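Local structure of macrolide export ATP-binding/permease protein MacB (Actinobacillus actinomycetemcomitans, 3FTJ) at residues 34-43 and 196-205. The protein probably exports macrolides as the non-canonical ABC transporter of a tripartite efflux system, this chain being its periplasmic region. Sequence-based numbering, arbitrary orientation.
Sequences NLKISDANTL and LLKSLHGKKD
Asp-39 and Leu-200 lie at the nearest backbone approach of helices 37-43 and 196-201, which run roughly antiparallel at 141° with their axes 11.0 Å apart. Both helices pack on strand 15-20 of the mixed sheet, helix 37-43 belonging to the MacB-like periplasmic core domain; Leu-43 and Leu-197 of the helices, with Leu-35 just ahead of the first, touch Ile-18. Between the helices, Leu-43 CD2 meets Leu-196 CD2 at 3.9 Å, the two side chains lying alongside and pointing opposite ways, and Thr-42 CG2 flanks the same Leu-196 methyl. Leu-197 CD2 lies against Asp-39 CB.

Towards the start of helix 37-43, apolar contact gives way to His-carboxylate hydrogen bonds on both ring nitrogens of His-201. With CG anti to its carbonyl carbon (chi1 -72°), His-201 directs its ring between Asp-39 and Asp-205. His-201 NE2 donates to Asp-39 OD2 over a short 2.5 Å, and Leu-35 CD2 rests 3.7 Å from His-201 CE1. At the other nitrogen, His-201 ND1 reaches the syn lone pair of Asp-205 OD1 at 2.6 Å, almost straight, so both bonds fix the ring's rotation. Lys-203 NZ forms a salt bridge with Asp-205 OD2. Asp-39 OD2 is gripped twice, by His-201 NE2 and by Lys-36 N at 3.0 Å, from opposite faces of the carboxylate.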
# COMPACT_ATOMS: atom_id res chain seq x y z
N ASN A 34 -0.94 -13.99 5.58
CA ASN A 34 -2.01 -14.22 6.55
C ASN A 34 -2.87 -13.00 6.79
O ASN A 34 -3.99 -13.11 7.30
CB ASN A 34 -1.44 -14.77 7.85
CG ASN A 34 -1.19 -16.26 7.78
OD1 ASN A 34 -0.12 -16.74 8.18
ND2 ASN A 34 -2.16 -17.00 7.28
N LEU A 35 -2.37 -11.83 6.40
CA LEU A 35 -3.20 -10.63 6.45
C LEU A 35 -4.33 -10.76 5.43
O LEU A 35 -4.10 -11.17 4.29
CB LEU A 35 -2.35 -9.38 6.16
CG LEU A 35 -1.33 -9.03 7.25
CD1 LEU A 35 -0.40 -7.92 6.81
CD2 LEU A 35 -2.06 -8.65 8.54
N LYS A 36 -5.55 -10.41 5.84
CA LYS A 36 -6.73 -10.51 4.98
C LYS A 36 -7.50 -9.21 4.94
O LYS A 36 -7.41 -8.40 5.86
CB LYS A 36 -7.70 -11.59 5.50
CG LYS A 36 -7.07 -12.85 6.01
CD LYS A 36 -8.14 -13.74 6.58
CE LYS A 36 -7.58 -15.06 7.09
NZ LYS A 36 -8.68 -16.05 7.41
N ILE A 37 -8.29 -9.04 3.90
CA ILE A 37 -9.18 -7.89 3.78
C ILE A 37 -10.13 -7.79 4.97
O ILE A 37 -10.45 -6.69 5.43
CB ILE A 37 -9.97 -7.93 2.46
CG1 ILE A 37 -9.03 -7.70 1.28
CG2 ILE A 37 -11.08 -6.89 2.46
CD1 ILE A 37 -8.26 -6.40 1.36
N SER A 38 -10.56 -8.94 5.50
CA SER A 38 -11.45 -8.93 6.67
C SER A 38 -10.74 -8.40 7.92
O SER A 38 -11.36 -7.74 8.76
CB SER A 38 -12.03 -10.32 6.94
OG SER A 38 -11.00 -11.28 7.14
N ASP A 39 -9.44 -8.70 8.05
CA ASP A 39 -8.61 -8.07 9.06
C ASP A 39 -8.70 -6.54 8.90
O ASP A 39 -8.97 -5.83 9.88
CB ASP A 39 -7.15 -8.50 8.92
CG ASP A 39 -6.93 -9.98 9.22
OD1 ASP A 39 -7.80 -10.62 9.84
OD2 ASP A 39 -5.86 -10.49 8.83
N ALA A 40 -8.49 -6.05 7.68
CA ALA A 40 -8.56 -4.62 7.40
C ALA A 40 -9.93 -4.03 7.72
O ALA A 40 -10.04 -2.90 8.20
CB ALA A 40 -8.18 -4.32 5.95
N ASN A 41 -10.99 -4.79 7.45
CA ASN A 41 -12.33 -4.33 7.74
C ASN A 41 -12.53 -4.14 9.25
O ASN A 41 -13.04 -3.12 9.69
CB ASN A 41 -13.36 -5.32 7.19
CG ASN A 41 -14.79 -4.81 7.31
OD1 ASN A 41 -15.62 -5.42 7.99
ND2 ASN A 41 -15.07 -3.68 6.67
N THR A 42 -12.11 -5.13 10.03
CA THR A 42 -12.22 -5.03 11.48
C THR A 42 -11.41 -3.87 12.05
O THR A 42 -11.87 -3.16 12.95
CB THR A 42 -11.80 -6.33 12.14
OG1 THR A 42 -12.66 -7.37 11.67
CG2 THR A 42 -11.91 -6.23 13.66
N LEU A 43 -10.22 -3.65 11.50
CA LEU A 43 -9.40 -2.53 11.93
C LEU A 43 -10.08 -1.19 11.63
O LEU A 43 -10.03 -0.27 12.43
CB LEU A 43 -8.02 -2.58 11.27
CG LEU A 43 -7.10 -3.72 11.72
CD1 LEU A 43 -5.92 -3.92 10.76
CD2 LEU A 43 -6.59 -3.47 13.13
N LEU A 196 -5.43 -7.06 18.88
CA LEU A 196 -6.57 -7.39 18.03
C LEU A 196 -6.16 -8.37 16.92
O LEU A 196 -6.82 -9.40 16.71
CB LEU A 196 -7.20 -6.13 17.43
CG LEU A 196 -8.37 -6.30 16.46
CD1 LEU A 196 -9.53 -7.07 17.08
CD2 LEU A 196 -8.84 -4.93 15.97
N LEU A 197 -5.07 -8.06 16.22
CA LEU A 197 -4.60 -8.91 15.12
C LEU A 197 -4.12 -10.28 15.58
O LEU A 197 -4.32 -11.26 14.86
CB LEU A 197 -3.49 -8.22 14.32
CG LEU A 197 -3.97 -7.18 13.32
CD1 LEU A 197 -2.81 -6.31 12.90
CD2 LEU A 197 -4.60 -7.85 12.10
N LYS A 198 -3.48 -10.35 16.74
CA LYS A 198 -3.16 -11.64 17.36
C LYS A 198 -4.43 -12.46 17.62
O LYS A 198 -4.47 -13.65 17.35
CB LYS A 198 -2.39 -11.46 18.67
CG LYS A 198 -1.02 -10.82 18.51
CD LYS A 198 -0.40 -10.43 19.84
CE LYS A 198 0.01 -11.65 20.65
NZ LYS A 198 0.87 -11.24 21.81
N SER A 199 -5.45 -11.81 18.17
CA SER A 199 -6.74 -12.44 18.43
C SER A 199 -7.36 -12.95 17.12
O SER A 199 -7.89 -14.07 17.06
CB SER A 199 -7.69 -11.43 19.09
OG SER A 199 -8.94 -12.02 19.41
N LEU A 200 -7.29 -12.12 16.09
CA LEU A 200 -7.81 -12.46 14.78
C LEU A 200 -7.08 -13.65 14.18
O LEU A 200 -7.71 -14.63 13.75
CB LEU A 200 -7.66 -11.27 13.84
CG LEU A 200 -8.87 -10.48 13.35
CD1 LEU A 200 -10.11 -10.74 14.16
CD2 LEU A 200 -8.52 -8.99 13.30
N HIS A 201 -5.76 -13.58 14.15
CA HIS A 201 -4.93 -14.60 13.51
C HIS A 201 -4.70 -15.83 14.38
O HIS A 201 -4.32 -16.89 13.88
CB HIS A 201 -3.57 -14.02 13.10
CG HIS A 201 -3.64 -13.09 11.93
ND1 HIS A 201 -2.52 -12.66 11.25
CD2 HIS A 201 -4.70 -12.54 11.30
CE1 HIS A 201 -2.89 -11.85 10.27
NE2 HIS A 201 -4.21 -11.76 10.28
N GLY A 202 -4.90 -15.68 15.69
CA GLY A 202 -4.64 -16.75 16.62
C GLY A 202 -3.18 -16.85 17.04
O GLY A 202 -2.82 -17.73 17.82
N LYS A 203 -2.36 -15.94 16.53
CA LYS A 203 -0.92 -15.94 16.81
C LYS A 203 -0.25 -14.69 16.23
O LYS A 203 -0.78 -14.04 15.32
CB LYS A 203 -0.25 -17.18 16.21
CG LYS A 203 -0.22 -17.20 14.68
CD LYS A 203 0.50 -18.43 14.15
CE LYS A 203 0.99 -18.23 12.72
NZ LYS A 203 -0.10 -18.22 11.70
N LYS A 204 0.94 -14.36 16.74
CA LYS A 204 1.68 -13.21 16.24
C LYS A 204 2.48 -13.61 15.01
O LYS A 204 3.62 -14.06 15.12
CB LYS A 204 2.59 -12.63 17.33
CG LYS A 204 3.42 -11.43 16.89
CD LYS A 204 2.81 -10.12 17.33
CE LYS A 204 3.60 -8.93 16.83
NZ LYS A 204 5.05 -9.21 16.83
N ASP A 205 1.87 -13.45 13.85
CA ASP A 205 2.49 -13.83 12.59
C ASP A 205 2.58 -12.62 11.68
O ASP A 205 2.45 -12.73 10.46
CB ASP A 205 1.70 -14.95 11.93
CG ASP A 205 0.26 -14.57 11.64
OD1 ASP A 205 -0.08 -13.38 11.79
OD2 ASP A 205 -0.53 -15.45 11.26